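PDB 3RY7: ribokinase from Staphylococcus aureus, which catalyses the ATP- and magnesium-dependent phosphorylation of D-ribose at O-5, yielding D-ribose 5-phosphate. Local coordinates for residues Val13-Thr18 with Thr94-Ile99; Phe59-Gly64 with Ser84-Thr89. All blocks are in the same frame, centred on the assembly; numbering follows the deposited sequence.

Contact 1 of 2, residues Val13-Thr18 with Thr94-Ile99; sequences VDQFLT and TGQAFI
I99 lies alongside F16 on one face of a parallel strand pair. Its CB stands over the ring face, 4.2 Å from the ring centroid and 28° off the ring normal, a CH-pi contact, while CG2 comes closest to CE1 and I99 CD1 reaches F16 CZ at 3.4 Å. The first torsion of I99 (chi1 -58°) sets CG1 anti to the carbonyl carbon; CD1, one atom further on, also comes within 4.1 Å of D14 CG. A beta-branched isoleucine suits this place because both its arms meet the ring. K288 of the second subunit makes a cation-pi contact with the same ring. Strands 12-18 and 95-101 are the two middle strands of the four-stranded sheet that forms the lid over the sugar site in ribokinases, and V13 and D14 are probably among the residues that bind the sugar; D14 OD1 is hydrogen-bonded to a glycerol, probably from the crystallisation liquor. That oxygen also lies 3.4 Å from A97 CB, a side chain small enough to leave the carboxylate room. On the reverse face Q15, bent at chi2, lies beside F98 and Q96, its amide plane turned 38° from the F98 ring, with NE2 4.0 Å from F98 CE2. The backbone of Q15 is held twice: its N donates to A97 O at 2.6 Å, and its O accepts from I99 N at 2.9 Å.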
ATOM      1  N   VAL A  13      14.239  11.625  -8.373  1.00 21.03           N
ATOM      2  CA  VAL A  13      13.058  12.003  -7.614  1.00 21.64           C
ATOM      3  C   VAL A  13      11.864  11.941  -8.563  1.00 18.19           C
ATOM      4  O   VAL A  13      11.788  12.699  -9.521  1.00 19.51           O
ATOM      5  CB  VAL A  13      13.205  13.383  -6.954  1.00 25.93           C
ATOM      6  CG1 VAL A  13      11.910  13.775  -6.257  1.00 21.54           C
ATOM      7  CG2 VAL A  13      14.387  13.375  -5.976  1.00 22.46           C
ATOM      8  N   ASP A  14      10.961  10.994  -8.315  1.00 20.92           N
ATOM      9  CA  ASP A  14       9.762  10.843  -9.134  1.00 23.86           C
ATOM     10  C   ASP A  14       8.661  11.815  -8.692  1.00 25.76           C
ATOM     11  O   ASP A  14       8.217  11.780  -7.555  1.00 27.46           O
ATOM     12  CB  ASP A  14       9.229   9.412  -9.030  1.00 23.98           C
ATOM     13  CG  ASP A  14      10.175   8.370  -9.629  1.00 33.84           C
ATOM     14  OD1 ASP A  14      11.172   8.741 -10.298  1.00 26.84           O
ATOM     15  OD2 ASP A  14       9.902   7.169  -9.431  1.00 36.10           O
ATOM     16  N   GLN A  15       8.235  12.682  -9.598  1.00 25.83           N
ATOM     17  CA  GLN A  15       7.099  13.553  -9.342  1.00 26.95           C
ATOM     18  C   GLN A  15       5.813  13.017  -9.938  1.00 26.36           C
ATOM     19  O   GLN A  15       5.621  13.062 -11.147  1.00 25.31           O
ATOM     20  CB  GLN A  15       7.338  14.926  -9.925  1.00 30.57           C
ATOM     21  CG  GLN A  15       7.403  15.973  -8.864  1.00 41.94           C
ATOM     22  CD  GLN A  15       8.761  16.001  -8.238  1.00 37.50           C
ATOM     23  OE1 GLN A  15       8.904  15.965  -7.019  1.00 38.34           O
ATOM     24  NE2 GLN A  15       9.777  16.051  -9.078  1.00 37.44           N
ATOM     25  N   PHE A  16       4.924  12.550  -9.076  1.00 26.34           N
ATOM     26  CA  PHE A  16       3.651  11.980  -9.510  1.00 36.37           C
ATOM     27  C   PHE A  16       2.492  12.976  -9.453  1.00 33.15           C
ATOM     28  O   PHE A  16       2.204  13.550  -8.398  1.00 28.79           O
ATOM     29  CB  PHE A  16       3.310  10.768  -8.652  1.00 34.93           C
ATOM     30  CG  PHE A  16       4.126   9.554  -8.971  1.00 34.78           C
ATOM     31  CD1 PHE A  16       3.667   8.623  -9.896  1.00 41.78           C
ATOM     32  CD2 PHE A  16       5.351   9.335  -8.344  1.00 33.46           C
ATOM     33  CE1 PHE A  16       4.410   7.491 -10.191  1.00 41.19           C
ATOM     34  CE2 PHE A  16       6.099   8.204  -8.632  1.00 35.21           C
ATOM     35  CZ  PHE A  16       5.623   7.277  -9.561  1.00 35.02           C
ATOM     36  N   LEU A  17       1.838  13.166 -10.596  1.00 32.91           N
ATOM     37  CA  LEU A  17       0.594  13.927 -10.680  1.00 33.39           C
ATOM     38  C   LEU A  17      -0.542  12.990 -11.070  1.00 41.22           C
ATOM     39  O   LEU A  17      -0.559  12.467 -12.186  1.00 41.06           O
ATOM     40  CB  LEU A  17       0.715  15.008 -11.743  1.00 30.46           C
ATOM     41  CG  LEU A  17      -0.433  16.016 -11.833  1.00 33.98           C
ATOM     42  CD1 LEU A  17      -0.438  16.911 -10.604  1.00 33.47           C
ATOM     43  CD2 LEU A  17      -0.319  16.849 -13.103  1.00 27.71           C
ATOM     44  N   THR A  18      -1.479  12.760 -10.158  1.00 38.22           N
ATOM     45  CA  THR A  18      -2.609  11.892 -10.463  1.00 41.13           C
ATOM     46  C   THR A  18      -3.756  12.709 -11.028  1.00 48.97           C
ATOM     47  O   THR A  18      -4.295  13.587 -10.359  1.00 46.04           O
ATOM     48  CB  THR A  18      -3.114  11.141  -9.235  1.00 44.39           C
ATOM     49  OG1 THR A  18      -2.038  10.413  -8.637  1.00 44.10           O
ATOM     50  CG2 THR A  18      -4.218  10.171  -9.630  1.00 45.26           C
ATOM     51  N   THR A  94      19.549  17.116  -9.391  1.00 18.26           N
ATOM     52  CA  THR A  94      19.307  15.694  -9.233  1.00 19.95           C
ATOM     53  C   THR A  94      18.386  15.176 -10.331  1.00 21.42           C
ATOM     54  O   THR A  94      17.481  15.881 -10.784  1.00 20.53           O
ATOM     55  CB  THR A  94      18.715  15.395  -7.867  1.00 22.38           C
ATOM     56  OG1 THR A  94      19.631  15.876  -6.881  1.00 21.87           O
ATOM     57  CG2 THR A  94      18.493  13.885  -7.690  1.00 18.85           C
ATOM     58  N   GLY A  95      18.649  13.958 -10.792  1.00 22.97           N
ATOM     59  CA  GLY A  95      17.813  13.334 -11.807  1.00 21.85           C
ATOM     60  C   GLY A  95      16.369  13.267 -11.328  1.00 19.34           C
ATOM     61  O   GLY A  95      16.122  13.106 -10.134  1.00 18.25           O
ATOM     62  N   GLN A  96      15.427  13.387 -12.259  1.00 17.09           N
ATOM     63  CA  GLN A  96      14.006  13.420 -11.921  1.00 21.53           C
ATOM     64  C   GLN A  96      13.129  12.753 -12.978  1.00 26.49           C
ATOM     65  O   GLN A  96      13.453  12.748 -14.176  1.00 27.07           O
ATOM     66  CB  GLN A  96      13.542  14.867 -11.736  1.00 16.03           C
ATOM     67  CG  GLN A  96      14.193  15.536 -10.569  1.00 18.67           C
ATOM     68  CD  GLN A  96      14.060  17.037 -10.626  1.00 25.30           C
ATOM     69  OE1 GLN A  96      12.953  17.562 -10.701  1.00 25.52           O
ATOM     70  NE2 GLN A  96      15.189  17.741 -10.573  1.00 24.08           N
ATOM     71  N   ALA A  97      12.007  12.201 -12.530  1.00 19.83           N
ATOM     72  CA  ALA A  97      11.004  11.704 -13.455  1.00 25.15           C
ATOM     73  C   ALA A  97       9.669  12.397 -13.188  1.00 24.59           C
ATOM     74  O   ALA A  97       9.261  12.594 -12.033  1.00 24.83           O
ATOM     75  CB  ALA A  97      10.863  10.187 -13.337  1.00 24.60           C
ATOM     76  N   PHE A  98       8.995  12.758 -14.267  1.00 25.77           N
ATOM     77  CA  PHE A  98       7.708  13.423 -14.181  1.00 28.81           C
ATOM     78  C   PHE A  98       6.652  12.489 -14.756  1.00 35.64           C
ATOM     79  O   PHE A  98       6.607  12.227 -15.965  1.00 33.83           O
ATOM     80  CB  PHE A  98       7.789  14.755 -14.910  1.00 25.60           C
ATOM     81  CG  PHE A  98       9.011  15.563 -14.526  1.00 28.72           C
ATOM     82  CD1 PHE A  98      10.155  15.539 -15.307  1.00 25.60           C
ATOM     83  CD2 PHE A  98       9.024  16.315 -13.344  1.00 33.44           C
ATOM     84  CE1 PHE A  98      11.289  16.276 -14.946  1.00 28.43           C
ATOM     85  CE2 PHE A  98      10.157  17.051 -12.968  1.00 28.72           C
ATOM     86  CZ  PHE A  98      11.289  17.029 -13.775  1.00 24.91           C
ATOM     87  N   ILE A  99       5.829  11.965 -13.856  1.00 30.74           N
ATOM     88  CA  ILE A  99       4.901  10.884 -14.157  1.00 34.30           C
ATOM     89  C   ILE A  99       3.438  11.303 -13.951  1.00 44.52           C
ATOM     90  O   ILE A  99       3.031  11.647 -12.832  1.00 30.23           O
ATOM     91  CB  ILE A  99       5.206   9.681 -13.245  1.00 31.23           C
ATOM     92  CG1 ILE A  99       6.664   9.234 -13.451  1.00 31.82           C
ATOM     93  CG2 ILE A  99       4.246   8.544 -13.518  1.00 33.08           C
ATOM     94  CD1 ILE A  99       7.189   8.297 -12.381  1.00 30.97           C
TER

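Contact 2 of 2, residues Phe59-Gly64 with Ser84-Thr89; sequences FITKIG and SYIIKT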
ATOM      1  N   PHE A  59      26.198   1.560  -2.991  1.00 28.51           N
ATOM      2  CA  PHE A  59      25.534   2.201  -4.128  1.00 20.97           C
ATOM      3  C   PHE A  59      26.352   3.389  -4.600  1.00 23.65           C
ATOM      4  O   PHE A  59      26.598   4.321  -3.842  1.00 26.75           O
ATOM      5  CB  PHE A  59      24.120   2.650  -3.738  1.00 21.03           C
ATOM      6  CG  PHE A  59      23.302   3.203  -4.876  1.00 22.62           C
ATOM      7  CD1 PHE A  59      23.523   2.799  -6.182  1.00 20.37           C
ATOM      8  CD2 PHE A  59      22.287   4.119  -4.634  1.00 19.55           C
ATOM      9  CE1 PHE A  59      22.750   3.301  -7.227  1.00 19.73           C
ATOM     10  CE2 PHE A  59      21.520   4.619  -5.669  1.00 16.57           C
ATOM     11  CZ  PHE A  59      21.745   4.216  -6.965  1.00 19.55           C
ATOM     12  N   ILE A  60      26.799   3.324  -5.849  1.00 21.34           N
ATOM     13  CA  ILE A  60      27.524   4.407  -6.477  1.00 21.56           C
ATOM     14  C   ILE A  60      26.526   5.149  -7.336  1.00 20.36           C
ATOM     15  O   ILE A  60      26.021   4.619  -8.324  1.00 19.16           O
ATOM     16  CB  ILE A  60      28.671   3.901  -7.363  1.00 18.23           C
ATOM     17  CG1 ILE A  60      29.669   3.056  -6.564  1.00 22.14           C
ATOM     18  CG2 ILE A  60      29.395   5.054  -7.985  1.00 20.89           C
ATOM     19  CD1 ILE A  60      30.716   2.366  -7.455  1.00 16.31           C
ATOM     20  N   THR A  61      26.211   6.375  -6.945  1.00 21.88           N
ATOM     21  CA  THR A  61      25.197   7.116  -7.660  1.00 18.80           C
ATOM     22  C   THR A  61      25.588   8.580  -7.584  1.00 18.35           C
ATOM     23  O   THR A  61      26.376   8.970  -6.723  1.00 19.40           O
ATOM     24  CB  THR A  61      23.797   6.844  -7.049  1.00 20.95           C
ATOM     25  OG1 THR A  61      22.778   7.361  -7.913  1.00 21.00           O
ATOM     26  CG2 THR A  61      23.681   7.467  -5.672  1.00 21.10           C
ATOM     27  N   LYS A  62      25.083   9.381  -8.507  1.00 24.09           N
ATOM     28  CA  LYS A  62      25.432  10.791  -8.550  1.00 21.27           C
ATOM     29  C   LYS A  62      24.179  11.655  -8.539  1.00 21.93           C
ATOM     30  O   LYS A  62      23.381  11.622  -9.473  1.00 17.59           O
ATOM     31  CB  LYS A  62      26.270  11.100  -9.788  1.00 20.92           C
ATOM     32  CG  LYS A  62      27.007  12.438  -9.731  1.00 16.89           C
ATOM     33  CD  LYS A  62      27.856  12.623 -10.987  1.00 21.69           C
ATOM     34  CE  LYS A  62      28.829  13.805 -10.884  1.00 20.31           C
ATOM     35  NZ  LYS A  62      29.620  13.948 -12.171  1.00 20.41           N
ATOM     36  N   ILE A  63      24.024  12.424  -7.468  1.00 20.18           N
ATOM     37  CA  ILE A  63      22.934  13.378  -7.356  1.00 21.85           C
ATOM     38  C   ILE A  63      23.464  14.804  -7.378  1.00 26.46           C
ATOM     39  O   ILE A  63      24.680  15.041  -7.453  1.00 21.26           O
ATOM     40  CB  ILE A  63      22.168  13.189  -6.061  1.00 23.86           C
ATOM     41  CG1 ILE A  63      23.105  13.375  -4.864  1.00 20.82           C
ATOM     42  CG2 ILE A  63      21.521  11.799  -6.041  1.00 23.09           C
ATOM     43  CD1 ILE A  63      22.456  13.024  -3.529  1.00 20.80           C
ATOM     44  N   GLY A  64      22.546  15.759  -7.321  1.00 21.24           N
ATOM     45  CA  GLY A  64      22.932  17.149  -7.333  1.00 21.23           C
ATOM     46  C   GLY A  64      23.187  17.643  -5.918  1.00 28.23           C
ATOM     47  O   GLY A  64      23.142  16.875  -4.949  1.00 25.55           O
ATOM     48  N   SER A  84      29.097   5.750   1.253  1.00 31.97           N
ATOM     49  CA  SER A  84      30.422   6.381   1.179  1.00 30.51           C
ATOM     50  C   SER A  84      30.812   6.901  -0.196  1.00 30.13           C
ATOM     51  O   SER A  84      31.655   7.795  -0.315  1.00 30.54           O
ATOM     52  CB  SER A  84      31.506   5.389   1.599  1.00 28.83           C
ATOM     53  OG  SER A  84      31.302   4.955   2.917  1.00 31.59           O
ATOM     54  N   TYR A  85      30.224   6.328  -1.236  1.00 27.72           N
ATOM     55  CA  TYR A  85      30.678   6.622  -2.581  1.00 23.25           C
ATOM     56  C   TYR A  85      29.669   7.420  -3.398  1.00 25.88           C
ATOM     57  O   TYR A  85      29.876   7.665  -4.579  1.00 24.85           O
ATOM     58  CB  TYR A  85      31.106   5.327  -3.284  1.00 29.56           C
ATOM     59  CG  TYR A  85      32.219   4.613  -2.528  1.00 30.13           C
ATOM     60  CD1 TYR A  85      33.555   4.974  -2.712  1.00 32.18           C
ATOM     61  CD2 TYR A  85      31.932   3.614  -1.596  1.00 30.69           C
ATOM     62  CE1 TYR A  85      34.580   4.341  -2.009  1.00 33.45           C
ATOM     63  CE2 TYR A  85      32.953   2.970  -0.886  1.00 35.52           C
ATOM     64  CZ  TYR A  85      34.273   3.340  -1.102  1.00 35.59           C
ATOM     65  OH  TYR A  85      35.285   2.711  -0.412  1.00 41.42           O
ATOM     66  N   ILE A  86      28.589   7.854  -2.757  1.00 23.95           N
ATOM     67  CA  ILE A  86      27.632   8.714  -3.446  1.00 28.48           C
ATOM     68  C   ILE A  86      28.244  10.086  -3.737  1.00 26.78           C
ATOM     69  O   ILE A  86      28.859  10.707  -2.867  1.00 28.89           O
ATOM     70  CB  ILE A  86      26.348   8.899  -2.637  1.00 28.16           C
ATOM     71  CG1 ILE A  86      25.621   7.565  -2.507  1.00 24.67           C
ATOM     72  CG2 ILE A  86      25.451   9.950  -3.296  1.00 27.82           C
ATOM     73  CD1 ILE A  86      24.382   7.646  -1.657  1.00 24.63           C
ATOM     74  N   ILE A  87      28.065  10.546  -4.967  1.00 22.76           N
ATOM     75  CA  ILE A  87      28.657  11.781  -5.452  1.00 25.05           C
ATOM     76  C   ILE A  87      27.607  12.884  -5.549  1.00 27.43           C
ATOM     77  O   ILE A  87      26.487  12.626  -5.984  1.00 23.16           O
ATOM     78  CB  ILE A  87      29.243  11.554  -6.859  1.00 23.12           C
ATOM     79  CG1 ILE A  87      30.286  10.441  -6.824  1.00 25.55           C
ATOM     80  CG2 ILE A  87      29.849  12.840  -7.424  1.00 23.39           C
ATOM     81  CD1 ILE A  87      30.115   9.451  -7.953  1.00 32.03           C
ATOM     82  N   LYS A  88      27.965  14.104  -5.148  1.00 26.47           N
ATOM     83  CA  LYS A  88      27.080  15.268  -5.323  1.00 30.42           C
ATOM     84  C   LYS A  88      27.747  16.271  -6.224  1.00 26.57           C
ATOM     85  O   LYS A  88      28.933  16.553  -6.075  1.00 33.02           O
ATOM     86  CB  LYS A  88      26.740  15.939  -3.996  1.00 25.68           C
ATOM     87  CG  LYS A  88      26.055  15.024  -3.007  1.00 21.78           C
ATOM     88  CD  LYS A  88      25.456  15.804  -1.841  1.00 32.15           C
ATOM     89  CE  LYS A  88      25.043  14.876  -0.701  1.00 31.96           C
ATOM     90  NZ  LYS A  88      24.408  15.621   0.442  1.00 40.16           N
ATOM     91  N   THR A  89      26.987  16.804  -7.167  1.00 24.57           N
ATOM     92  CA  THR A  89      27.537  17.734  -8.129  1.00 23.13           C
ATOM     93  C   THR A  89      26.618  18.937  -8.297  1.00 27.23           C
ATOM     94  O   THR A  89      25.387  18.811  -8.199  1.00 26.30           O
ATOM     95  CB  THR A  89      27.713  17.092  -9.492  1.00 24.07           C
ATOM     96  OG1 THR A  89      28.319  18.040 -10.367  1.00 21.81           O
ATOM     97  CG2 THR A  89      26.371  16.653 -10.082  1.00 18.08           C
TER
HETATM   98  O   HOH W   1      28.208   4.504  -1.624  1.00 28.75           O
HETATM   99  O   HOH W   2      30.212  16.591 -11.976  1.00 33.50           O
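K62 stretches across I87 and on to T89 in a closely packed part of the contact. CG is anti to the backbone N (chi1 -164°) and the chain beyond it is extended; CG meets I87 CG2 at 3.7 Å, and CE lies equally near T89 CB, 3.7 Å away. Lysine suits the place because its methylenes cover apolar neighbours while its ammonium group reaches polar ones: NZ forms a salt bridge with D123, bonds to T118 O, and shares a water with T89 OG1, which also accepts from E91 N. Just ahead of the paired strands, T61 CG2 lies beside I86 CG1, again at 3.7 Å, and T61 OG1 turns to G9 O and T11. Three backbone bonds join the segments, the straightest from I87 N to T61 O (2.9 Å, 178°). The contact is looser at K88 and at the F59/Y85 end. K88 rests its CG 3.9 Å from I63 CG1, then leads its charged end away from the pair, on the exposed side. Beyond I60, whose CG1 meets Y85 CB, a water donates to F59 O and accepts from Y85 N, each at 2.7 Å. The pair closes a right-handed beta-alpha-beta crossover at the edge of the large sheet: helix 70-78 packs L73 and F76 on I63, I86 and F59, helix 128-132 meets Y85, and strand 4-8 flanks I60.

Both contacts pair parallel strands, yet they belong to different sheets. Contact 2 adds the outermost strand, 87-89, to the large nine-stranded sheet, whereas contact 1 joins two central strands of the four-stranded lid. The chain passes from strand 87-89 directly into strand 95-101, and the two contacts meet where T94 OG1 probably bonds to G64 N, 3.0 Å away; the same hydroxyl also bonds to D66. Each lies partly buried, with different chemistry: contact 1 sets the carboxylate of D14 and a ring reached by the second subunit on one face, while contact 2 packs aliphatic chains against helix 70-78, with the buried K62 paired to D123 and the exposed K88 at the margin.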